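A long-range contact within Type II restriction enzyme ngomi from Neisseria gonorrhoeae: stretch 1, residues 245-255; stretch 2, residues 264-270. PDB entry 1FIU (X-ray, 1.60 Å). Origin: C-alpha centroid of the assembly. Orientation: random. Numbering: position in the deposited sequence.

Stretch 1 245-255: ALYELEQILQS
Stretch 2 (264-270) LFYIMVN

Two helices of the same chain, 246-255 and 264-270, pack with their N-to-C directions at 147°, so they run roughly antiparallel; their axes approach to 11.6 Å. CA atoms of Leu 246 and Val 269 lie 9.7 Å apart and those of Glu 250 and Phe 265 7.8 Å apart, so the backbones are closer at Glu 250 than at Leu 246. Ala 245 is the N-cap, its O accepting from Leu 249 N at 3.0 Å to begin the regular i to i+4 ladder. Leu 246 (chi1 t, chi2 p) leaves the backbone sideways, but its end turns inward, placing CD1 3.6 Å from Phe 265 CE1 and CD2 4.5 Å from Val 269 CG2. Leu 249 (t, p) points toward stretch 2, and its CD2 meets the edge of the Phe 265 ring, 3.9 Å from CE1. Glu 250 is extended (t, t, chi3 32°): its CB lies 3.6 Å from Phe 265 CZ, while its OE2 accepts a 2.6 Å hydrogen bond from the OH of Tyr 266 (chi1 m, chi2 114°). Leu 253 (m, t) sets CD1 3.9 Å from Phe 265 CB, completing with Leu 246, Leu 249 and Glu 250 the hole that holds Phe 265 (chi1 t, chi2 91°). Gln 254 (m, m, chi3 13°) donates from NE2 to Tyr 266 OH at 3.0 Å, so the hydroxyl bridges both side chains.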

# COMPACT_ATOMS: atom_id res chain seq x y z
N ALA I 245 -16.47 12.16 23.62
CA ALA I 245 -16.83 12.03 25.03
C ALA I 245 -16.49 10.63 25.51
O ALA I 245 -17.35 9.86 25.93
CB ALA I 245 -18.33 12.31 25.20
N LEU I 246 -15.21 10.32 25.49
CA LEU I 246 -14.78 8.98 25.83
C LEU I 246 -15.10 8.52 27.25
O LEU I 246 -15.53 7.38 27.43
CB LEU I 246 -13.28 8.82 25.58
CG LEU I 246 -12.83 7.35 25.56
CD1 LEU I 246 -13.10 6.72 24.19
CD2 LEU I 246 -11.37 7.26 25.89
N TYR I 247 -14.86 9.39 28.23
CA TYR I 247 -15.09 9.06 29.63
C TYR I 247 -16.56 8.72 29.87
O TYR I 247 -16.87 7.76 30.59
CB TYR I 247 -14.68 10.23 30.52
CG TYR I 247 -13.27 10.74 30.25
CD1 TYR I 247 -12.96 12.09 30.44
CD2 TYR I 247 -12.28 9.88 29.78
CE1 TYR I 247 -11.69 12.58 30.14
CE2 TYR I 247 -10.99 10.36 29.48
CZ TYR I 247 -10.72 11.71 29.66
OH TYR I 247 -9.48 12.22 29.33
N GLU I 248 -17.44 9.51 29.27
CA GLU I 248 -18.87 9.31 29.42
C GLU I 248 -19.32 8.03 28.72
O GLU I 248 -20.18 7.29 29.24
CB GLU I 248 -19.62 10.52 28.88
CG GLU I 248 -19.32 11.82 29.64
CD GLU I 248 -17.97 12.46 29.29
OE1 GLU I 248 -17.24 11.95 28.41
OE2 GLU I 248 -17.65 13.50 29.92
N LEU I 249 -18.75 7.74 27.54
CA LEU I 249 -19.06 6.51 26.82
C LEU I 249 -18.66 5.32 27.70
O LEU I 249 -19.43 4.36 27.84
CB LEU I 249 -18.27 6.43 25.51
CG LEU I 249 -18.28 5.11 24.74
CD1 LEU I 249 -19.71 4.62 24.43
CD2 LEU I 249 -17.54 5.34 23.42
N GLU I 250 -17.47 5.38 28.28
CA GLU I 250 -16.99 4.30 29.14
C GLU I 250 -17.90 4.11 30.34
O GLU I 250 -18.23 2.97 30.70
CB GLU I 250 -15.56 4.58 29.63
CG GLU I 250 -14.96 3.44 30.45
CD GLU I 250 -13.56 3.77 30.99
OE1 GLU I 250 -13.27 4.96 31.27
OE2 GLU I 250 -12.76 2.83 31.14
N GLN I 251 -18.32 5.22 30.95
CA GLN I 251 -19.19 5.14 32.14
C GLN I 251 -20.55 4.52 31.79
O GLN I 251 -21.08 3.69 32.56
CB GLN I 251 -19.40 6.54 32.72
CG GLN I 251 -20.03 6.57 34.13
CD GLN I 251 -20.08 7.97 34.72
OE1 GLN I 251 -19.09 8.71 34.68
NE2 GLN I 251 -21.23 8.35 35.27
N ILE I 252 -21.12 4.91 30.65
CA ILE I 252 -22.43 4.35 30.29
C ILE I 252 -22.34 2.88 29.97
O ILE I 252 -23.19 2.09 30.41
CB ILE I 252 -23.08 5.12 29.13
CG1 ILE I 252 -23.32 6.57 29.57
CG2 ILE I 252 -24.45 4.50 28.76
CD1 ILE I 252 -24.14 6.68 30.88
N LEU I 253 -21.31 2.48 29.23
CA LEU I 253 -21.14 1.06 28.91
C LEU I 253 -21.02 0.26 30.22
O LEU I 253 -21.61 -0.81 30.34
CB LEU I 253 -19.90 0.83 28.06
CG LEU I 253 -19.96 1.48 26.66
CD1 LEU I 253 -18.60 1.34 25.99
CD2 LEU I 253 -21.02 0.82 25.80
N GLN I 254 -20.24 0.78 31.17
CA GLN I 254 -20.07 0.08 32.44
C GLN I 254 -21.37 0.01 33.21
O GLN I 254 -21.74 -1.05 33.74
CB GLN I 254 -19.00 0.77 33.28
CG GLN I 254 -17.58 0.60 32.74
CD GLN I 254 -16.97 -0.75 33.11
OE1 GLN I 254 -17.66 -1.67 33.57
NE2 GLN I 254 -15.66 -0.88 32.90
N SER I 255 -22.08 1.14 33.28
CA SER I 255 -23.35 1.20 34.01
C SER I 255 -24.39 0.22 33.49
O SER I 255 -25.03 -0.47 34.29
CB SER I 255 -23.92 2.62 33.93
OG SER I 255 -23.15 3.49 34.73
N LEU I 264 -15.22 -4.54 23.21
CA LEU I 264 -14.74 -3.90 21.98
C LEU I 264 -14.12 -2.54 22.31
O LEU I 264 -13.06 -2.18 21.76
CB LEU I 264 -15.88 -3.79 20.97
CG LEU I 264 -15.52 -3.22 19.58
CD1 LEU I 264 -14.25 -3.92 19.02
CD2 LEU I 264 -16.70 -3.41 18.65
N PHE I 265 -14.77 -1.80 23.20
CA PHE I 265 -14.26 -0.51 23.65
C PHE I 265 -12.84 -0.68 24.20
O PHE I 265 -11.94 0.07 23.84
CB PHE I 265 -15.16 0.06 24.76
CG PHE I 265 -14.65 1.32 25.39
CD1 PHE I 265 -15.01 2.58 24.88
CD2 PHE I 265 -13.84 1.28 26.53
CE1 PHE I 265 -14.59 3.76 25.50
CE2 PHE I 265 -13.42 2.44 27.15
CZ PHE I 265 -13.79 3.70 26.64
N TYR I 266 -12.63 -1.65 25.10
CA TYR I 266 -11.27 -1.83 25.64
C TYR I 266 -10.27 -2.37 24.64
O TYR I 266 -9.08 -2.09 24.76
CB TYR I 266 -11.29 -2.68 26.92
CG TYR I 266 -11.88 -1.91 28.08
CD1 TYR I 266 -13.09 -2.29 28.66
CD2 TYR I 266 -11.27 -0.74 28.54
CE1 TYR I 266 -13.69 -1.53 29.66
CE2 TYR I 266 -11.86 0.04 29.55
CZ TYR I 266 -13.07 -0.36 30.09
OH TYR I 266 -13.68 0.39 31.07
N ILE I 267 -10.73 -3.12 23.64
CA ILE I 267 -9.80 -3.61 22.62
C ILE I 267 -9.24 -2.37 21.91
O ILE I 267 -8.03 -2.27 21.67
CB ILE I 267 -10.49 -4.50 21.59
CG1 ILE I 267 -10.73 -5.88 22.21
CG2 ILE I 267 -9.63 -4.64 20.32
CD1 ILE I 267 -11.59 -6.77 21.38
N MET I 268 -10.13 -1.44 21.59
CA MET I 268 -9.70 -0.21 20.91
C MET I 268 -8.89 0.72 21.81
O MET I 268 -7.87 1.26 21.37
CB MET I 268 -10.91 0.54 20.34
CG MET I 268 -11.64 -0.22 19.26
SD MET I 268 -12.95 0.74 18.48
CE MET I 268 -14.28 0.66 19.78
N VAL I 269 -9.30 0.91 23.06
CA VAL I 269 -8.56 1.80 23.94
C VAL I 269 -7.23 1.19 24.39
O VAL I 269 -6.18 1.84 24.32
CB VAL I 269 -9.41 2.19 25.17
CG1 VAL I 269 -8.56 2.99 26.17
CG2 VAL I 269 -10.63 3.00 24.71
N ASN I 270 -7.25 -0.05 24.85
CA ASN I 270 -6.01 -0.66 25.28
C ASN I 270 -5.09 -0.90 24.08
O ASN I 270 -3.86 -0.94 24.24
CB ASN I 270 -6.28 -1.98 26.01
CG ASN I 270 -6.98 -1.77 27.33
OD1 ASN I 270 -6.92 -0.69 27.92
ND2 ASN I 270 -7.65 -2.82 27.82